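Local coordinates for protein LAE5 (Uncultured bacterium, PDB 5JD3) that probably hydrolyses ester bonds as an esterase of the GDSL-like lipase/acylhydrolase family, at residues Pro163-Ala168 / Arg172-Gly177; Tyr159-Asn164 / Arg200-Tyr205. All blocks are in the same frame, centred on the assembly; numbering follows the deposited sequence.

Contact 1 of 2, residues Pro163-Ala168 / Arg172-Gly177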
loop_
_atom_site.group_PDB
_atom_site.type_symbol
_atom_site.label_atom_id
_atom_site.label_comp_id
_atom_site.label_asym_id
_atom_site.label_seq_id
_atom_site.Cartn_x
_atom_site.Cartn_y
_atom_site.Cartn_z
ATOM N N PRO A 163 -12.405 3.893 -14.144
ATOM C CA PRO A 163 -13.724 3.286 -13.933
ATOM C C PRO A 163 -14.085 2.230 -14.980
ATOM O O PRO A 163 -14.899 1.353 -14.693
ATOM C CB PRO A 163 -14.678 4.483 -14.019
ATOM C CG PRO A 163 -13.951 5.491 -14.834
ATOM C CD PRO A 163 -12.502 5.321 -14.492
ATOM N N ASN A 164 -13.494 2.313 -16.169
ATOM C CA ASN A 164 -13.764 1.332 -17.216
ATOM C C ASN A 164 -13.257 -0.051 -16.818
ATOM O O ASN A 164 -12.053 -0.305 -16.824
ATOM C CB ASN A 164 -13.129 1.762 -18.540
ATOM C CG ASN A 164 -13.470 0.819 -19.678
ATOM O OD1 ASN A 164 -14.485 0.127 -19.638
ATOM N ND2 ASN A 164 -12.618 0.785 -20.697
ATOM N N ARG A 165 -14.184 -0.941 -16.481
ATOM C CA ARG A 165 -13.834 -2.255 -15.951
ATOM C C ARG A 165 -13.331 -3.215 -17.025
ATOM O O ARG A 165 -12.755 -4.256 -16.710
ATOM C CB ARG A 165 -15.036 -2.869 -15.229
ATOM C CG ARG A 165 -15.561 -2.017 -14.087
ATOM C CD ARG A 165 -14.495 -1.808 -13.024
ATOM N NE ARG A 165 -14.221 -3.028 -12.270
ATOM C CZ ARG A 165 -14.695 -3.273 -11.052
ATOM N NH1 ARG A 165 -15.462 -2.379 -10.444
ATOM N NH2 ARG A 165 -14.396 -4.408 -10.437
ATOM N N GLU A 166 -13.546 -2.871 -18.291
ATOM C CA GLU A 166 -13.066 -3.712 -19.382
ATOM C C GLU A 166 -11.839 -3.103 -20.060
ATOM O O GLU A 166 -11.449 -3.520 -21.150
ATOM C CB GLU A 166 -14.179 -3.964 -20.404
ATOM C CG GLU A 166 -15.044 -2.759 -20.717
ATOM C CD GLU A 166 -16.358 -3.146 -21.371
ATOM O OE1 GLU A 166 -16.583 -4.356 -21.584
ATOM O OE2 GLU A 166 -17.167 -2.241 -21.666
ATOM N N ASP A 167 -11.236 -2.116 -19.405
ATOM C CA ASP A 167 -9.936 -1.611 -19.827
ATOM C C ASP A 167 -8.886 -2.665 -19.497
ATOM O O ASP A 167 -8.880 -3.213 -18.394
ATOM C CB ASP A 167 -9.608 -0.283 -19.140
ATOM C CG ASP A 167 -8.222 0.230 -19.489
ATOM O OD1 ASP A 167 -8.101 1.022 -20.448
ATOM O OD2 ASP A 167 -7.252 -0.154 -18.802
ATOM N N ALA A 168 -8.008 -2.943 -20.458
ATOM C CA ALA A 168 -7.037 -4.029 -20.344
ATOM C C ALA A 168 -6.213 -3.965 -19.060
ATOM O O ALA A 168 -5.956 -4.992 -18.433
ATOM C CB ALA A 168 -6.113 -4.029 -21.553
ATOM N N ARG A 172 -6.751 -6.144 -15.637
ATOM C CA ARG A 172 -5.541 -6.830 -15.200
ATOM C C ARG A 172 -5.227 -6.478 -13.752
ATOM O O ARG A 172 -4.804 -7.330 -12.971
ATOM C CB ARG A 172 -4.358 -6.464 -16.099
ATOM C CG ARG A 172 -3.085 -7.254 -15.832
ATOM C CD ARG A 172 -3.221 -8.697 -16.286
ATOM N NE ARG A 172 -1.926 -9.362 -16.395
ATOM C CZ ARG A 172 -1.766 -10.634 -16.745
ATOM N NH1 ARG A 172 -2.823 -11.385 -17.022
ATOM N NH2 ARG A 172 -0.549 -11.155 -16.819
ATOM N N MET A 173 -5.436 -5.213 -13.400
ATOM C CA MET A 173 -5.212 -4.752 -12.036
ATOM C C MET A 173 -6.200 -5.426 -11.089
ATOM O O MET A 173 -5.886 -5.684 -9.927
ATOM C CB MET A 173 -5.341 -3.229 -11.952
ATOM C CG MET A 173 -4.811 -2.627 -10.661
ATOM S SD MET A 173 -3.012 -2.717 -10.532
ATOM C CE MET A 173 -2.519 -1.477 -11.729
ATOM N N ASP A 174 -7.395 -5.711 -11.600
ATOM C CA ASP A 174 -8.412 -6.421 -10.832
ATOM C C ASP A 174 -7.990 -7.860 -10.561
ATOM O O ASP A 174 -8.339 -8.435 -9.530
ATOM C CB ASP A 174 -9.756 -6.400 -11.563
ATOM C CG ASP A 174 -10.384 -5.021 -11.591
ATOM O OD1 ASP A 174 -10.068 -4.204 -10.702
ATOM O OD2 ASP A 174 -11.197 -4.756 -12.501
ATOM N N VAL A 175 -7.240 -8.439 -11.495
ATOM C CA VAL A 175 -6.728 -9.795 -11.336
ATOM C C VAL A 175 -5.787 -9.876 -10.141
ATOM O O VAL A 175 -5.912 -10.762 -9.296
ATOM C CB VAL A 175 -5.987 -10.274 -12.602
ATOM C CG1 VAL A 175 -5.270 -11.591 -12.338
ATOM C CG2 VAL A 175 -6.954 -10.406 -13.768
ATOM N N TYR A 176 -4.856 -8.931 -10.073
ATOM C CA TYR A 176 -3.847 -8.913 -9.021
ATOM C C TYR A 176 -4.440 -8.527 -7.670
ATOM O O TYR A 176 -3.951 -8.955 -6.625
ATOM C CB TYR A 176 -2.712 -7.958 -9.396
ATOM C CG TYR A 176 -1.761 -8.524 -10.427
ATOM C CD1 TYR A 176 -2.203 -8.862 -11.699
ATOM C CD2 TYR A 176 -0.419 -8.716 -10.128
ATOM C CE1 TYR A 176 -1.337 -9.381 -12.644
ATOM C CE2 TYR A 176 0.455 -9.234 -11.066
ATOM C CZ TYR A 176 -0.009 -9.563 -12.321
ATOM O OH TYR A 176 0.859 -10.079 -13.256
ATOM N N GLY A 177 -5.492 -7.717 -7.698
ATOM C CA GLY A 177 -6.185 -7.332 -6.482
ATOM C C GLY A 177 -6.893 -8.516 -5.850
ATOM O O GLY A 177 -6.815 -8.725 -4.639
#
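Arg165 lays the bent end of its side chain across the carboxylate of Asp174, meeting it with NE and, less closely, with NH2. The bond from Arg165 NE to Asp174 OD2 is a weak one, 3.5 Å long with an N-H...O angle of 140°, and forms part of a salt bridge; Arg165 NH2 stands 3.8 Å from the same Asp174 OD2. Guanidinium and carboxylate planes are turned 59° apart, so the two groups do not pair flat, two N-H to two O. Bends at chi2 (-60°) and chi3 of Arg165 fold the chain back toward the helix, although its CB sets out to one side. The other oxygen of Asp174, OD1, takes the stronger partner, a salt bridge from Arg170 NE; one carboxylate thus lies between two arginines and probably offsets the closeness of their charges. The contact joins the loop that follows strand 152-156 to the first turns of helix 168-187. A type I turn from Asn164 to Asp167 leads into that helix, closed by Asp167 N to Asn164 O at 3.3 Å. Asp167 is the N-cap, its OD2 accepting from the backbone N of Met169 and Arg170. The first turn is then secured by Arg172 N, which donates to Ala168 O over 3.1 Å. Arg172 CB lies 3.2 Å from that same Ala168 O, while the remainder of the side chain heads off toward helix 113-121, where NH2 bonds Gln119 OE1.

Contact 2 of 2, residues Tyr159-Asn164 / Arg200-Tyr205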
loop_
_atom_site.group_PDB
_atom_site.type_symbol
_atom_site.label_atom_id
_atom_site.label_comp_id
_atom_site.label_asym_id
_atom_site.label_seq_id
_atom_site.Cartn_x
_atom_site.Cartn_y
_atom_site.Cartn_z
ATOM N N TYR A 159 -4.205 -0.527 -7.224
ATOM C CA TYR A 159 -5.341 0.119 -7.860
ATOM C C TYR A 159 -4.991 0.699 -9.219
ATOM O O TYR A 159 -3.821 0.866 -9.566
ATOM C CB TYR A 159 -5.899 1.228 -6.959
ATOM C CG TYR A 159 -4.967 2.408 -6.797
ATOM C CD1 TYR A 159 -5.014 3.485 -7.676
ATOM C CD2 TYR A 159 -4.041 2.448 -5.767
ATOM C CE1 TYR A 159 -4.160 4.560 -7.534
ATOM C CE2 TYR A 159 -3.190 3.524 -5.617
ATOM C CZ TYR A 159 -3.250 4.574 -6.501
ATOM O OH TYR A 159 -2.398 5.642 -6.348
ATOM N N PHE A 160 -6.033 1.004 -9.982
ATOM C CA PHE A 160 -5.910 1.754 -11.218
ATOM C C PHE A 160 -7.061 2.748 -11.247
ATOM O O PHE A 160 -8.225 2.353 -11.215
ATOM C CB PHE A 160 -5.939 0.823 -12.432
ATOM C CG PHE A 160 -5.565 1.494 -13.724
ATOM C CD1 PHE A 160 -4.524 2.407 -13.771
ATOM C CD2 PHE A 160 -6.240 1.194 -14.895
ATOM C CE1 PHE A 160 -4.173 3.020 -14.960
ATOM C CE2 PHE A 160 -5.894 1.803 -16.088
ATOM C CZ PHE A 160 -4.859 2.717 -16.119
ATOM N N ILE A 161 -6.743 4.038 -11.276
ATOM C CA ILE A 161 -7.782 5.059 -11.247
ATOM C C ILE A 161 -8.467 5.125 -12.609
ATOM O O ILE A 161 -8.281 6.069 -13.378
ATOM C CB ILE A 161 -7.218 6.438 -10.854
ATOM C CG1 ILE A 161 -6.353 6.310 -9.600
ATOM C CG2 ILE A 161 -8.345 7.428 -10.595
ATOM C CD1 ILE A 161 -5.769 7.620 -9.118
ATOM N N GLU A 162 -9.257 4.096 -12.897
ATOM C CA GLU A 162 -9.963 3.978 -14.165
ATOM C C GLU A 162 -11.265 3.211 -13.965
ATOM O O GLU A 162 -11.244 2.022 -13.645
ATOM C CB GLU A 162 -9.088 3.280 -15.207
ATOM C CG GLU A 162 -9.780 3.040 -16.537
ATOM C CD GLU A 162 -10.280 4.322 -17.172
ATOM O OE1 GLU A 162 -9.478 5.269 -17.309
ATOM O OE2 GLU A 162 -11.475 4.385 -17.530
ATOM N N PRO A 163 -12.405 3.893 -14.144
ATOM C CA PRO A 163 -13.724 3.286 -13.933
ATOM C C PRO A 163 -14.085 2.230 -14.980
ATOM O O PRO A 163 -14.899 1.353 -14.693
ATOM C CB PRO A 163 -14.678 4.483 -14.019
ATOM C CG PRO A 163 -13.951 5.491 -14.834
ATOM C CD PRO A 163 -12.502 5.321 -14.492
ATOM N N ASN A 164 -13.494 2.313 -16.169
ATOM C CA ASN A 164 -13.764 1.332 -17.216
ATOM C C ASN A 164 -13.257 -0.051 -16.818
ATOM O O ASN A 164 -12.053 -0.305 -16.824
ATOM C CB ASN A 164 -13.129 1.762 -18.540
ATOM C CG ASN A 164 -13.470 0.819 -19.678
ATOM O OD1 ASN A 164 -14.485 0.127 -19.638
ATOM N ND2 ASN A 164 -12.618 0.785 -20.697
ATOM N N ARG A 200 -15.632 4.489 -5.586
ATOM C CA ARG A 200 -16.672 5.309 -4.977
ATOM C C ARG A 200 -16.451 6.783 -5.293
ATOM O O ARG A 200 -17.394 7.513 -5.599
ATOM C CB ARG A 200 -16.716 5.088 -3.464
ATOM C CG ARG A 200 -17.654 3.973 -3.031
ATOM C CD ARG A 200 -17.454 3.616 -1.568
ATOM N NE ARG A 200 -16.387 2.636 -1.389
ATOM C CZ ARG A 200 -15.542 2.629 -0.364
ATOM N NH1 ARG A 200 -14.602 1.697 -0.283
ATOM N NH2 ARG A 200 -15.634 3.557 0.578
ATOM N N TYR A 201 -15.195 7.213 -5.220
ATOM C CA TYR A 201 -14.830 8.587 -5.539
ATOM C C TYR A 201 -15.149 8.915 -6.994
ATOM O O TYR A 201 -15.654 9.994 -7.300
ATOM C CB TYR A 201 -13.342 8.823 -5.264
ATOM C CG TYR A 201 -12.910 10.270 -5.375
ATOM C CD1 TYR A 201 -12.829 11.078 -4.250
ATOM C CD2 TYR A 201 -12.578 10.826 -6.606
ATOM C CE1 TYR A 201 -12.431 12.401 -4.346
ATOM C CE2 TYR A 201 -12.184 12.146 -6.711
ATOM C CZ TYR A 201 -12.110 12.927 -5.579
ATOM O OH TYR A 201 -11.714 14.241 -5.682
ATOM N N LEU A 202 -14.857 7.971 -7.884
ATOM C CA LEU A 202 -15.005 8.186 -9.323
ATOM C C LEU A 202 -16.461 8.273 -9.776
ATOM O O LEU A 202 -16.735 8.471 -10.959
ATOM C CB LEU A 202 -14.289 7.076 -10.095
ATOM C CG LEU A 202 -12.763 7.097 -10.008
ATOM C CD1 LEU A 202 -12.162 5.847 -10.637
ATOM C CD2 LEU A 202 -12.211 8.355 -10.665
ATOM N N GLN A 203 -17.392 8.125 -8.839
ATOM C CA GLN A 203 -18.804 8.324 -9.138
ATOM C C GLN A 203 -19.115 9.813 -9.250
ATOM O O GLN A 203 -20.193 10.198 -9.701
ATOM C CB GLN A 203 -19.687 7.686 -8.062
ATOM C CG GLN A 203 -19.542 6.178 -7.934
ATOM C CD GLN A 203 -20.428 5.601 -6.844
ATOM O OE1 GLN A 203 -21.380 6.241 -6.398
ATOM N NE2 GLN A 203 -20.118 4.384 -6.411
ATOM N N HIS A 204 -18.162 10.645 -8.841
ATOM C CA HIS A 204 -18.385 12.084 -8.766
ATOM C C HIS A 204 -17.414 12.886 -9.630
ATOM O O HIS A 204 -17.690 14.036 -9.972
ATOM C CB HIS A 204 -18.289 12.551 -7.312
ATOM C CG HIS A 204 -19.188 11.801 -6.379
ATOM N ND1 HIS A 204 -18.774 10.688 -5.681
ATOM C CD2 HIS A 204 -20.483 12.001 -6.035
ATOM C CE1 HIS A 204 -19.773 10.235 -4.944
ATOM N NE2 HIS A 204 -20.822 11.014 -5.141
ATOM N N TYR A 205 -16.280 12.286 -9.980
ATOM C CA TYR A 205 -15.285 12.977 -10.795
ATOM C C TYR A 205 -14.596 12.053 -11.794
ATOM O O TYR A 205 -14.559 10.836 -11.615
ATOM C CB TYR A 205 -14.226 13.639 -9.906
ATOM C CG TYR A 205 -14.765 14.708 -8.983
ATOM C CD1 TYR A 205 -15.090 15.969 -9.466
ATOM C CD2 TYR A 205 -14.936 14.461 -7.627
ATOM C CE1 TYR A 205 -15.581 16.952 -8.625
ATOM C CE2 TYR A 205 -15.424 15.438 -6.778
ATOM C CZ TYR A 205 -15.745 16.681 -7.283
ATOM O OH TYR A 205 -16.232 17.656 -6.443
#
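The loop leaving strand 152-156 in this GDSL-family hydrolase meets the end of helix 194-201 through a small apolar contact centred on Leu202. Both methyls of Leu202 face Ile161 CG2, CD2 at 4.0 Å and CD1 at 4.1 Å. CD1 alone also sits against the proline ring, 3.9 Å from Pro163 CD. Leu202 CD1 comes within 4.1 Å of Glu162 N as well, so the leucine lies against the backbone between its two apolar neighbours. Its side chain crosses those of Ile161 and Pro163 at about a right angle. In Ile161, CG2 is the branch placed anti to the backbone N, with CG1 beside that N (chi1 -49°); CG2 is the branch offered to the leucine. Ile161 is the centre of an inverse gamma turn, whose backbone bond runs from Glu162 N to Phe160 O. At the end of the turn, Glu162 points its CB away from the leucine and receives Asn164 N on OE2 at 3.2 Å, on the anti side of the carboxylate, while OE1 forms a salt bridge with Arg214. Phe198 of helix 194-201 also touches Ile161. With no hydrogen bond or ion pair between the two segments, the contact rests on methyl and ring-methylene packing, and the carboxylate and backbone N of Glu162 find their partners in Arg214, Asn164 and Phe160 instead.

How the contacts relate
Both contacts start from the loop after strand 152-156 and share Pro163 and Asn164, with their centres about 12 Å apart. Contact 1 ties the later part of the loop to helix 168-187, its immediate successor in the chain; contact 2 ties the earlier part to the end of helix 194-201, across 35 intervening residues. Contact 1 is a surface contact, polar and partly weak, whereas contact 2 is partly buried, with Ile161 buried, and is made by apolar side chains without hydrogen bond or ion pair across it. They also touch directly: Met173 CE packs 3.4 Å from Tyr159 O, and Asp167 OD2 lies 3.6 Å from Phe160 CE2, bringing the start of helix 168-187 against the loop's buried beginning.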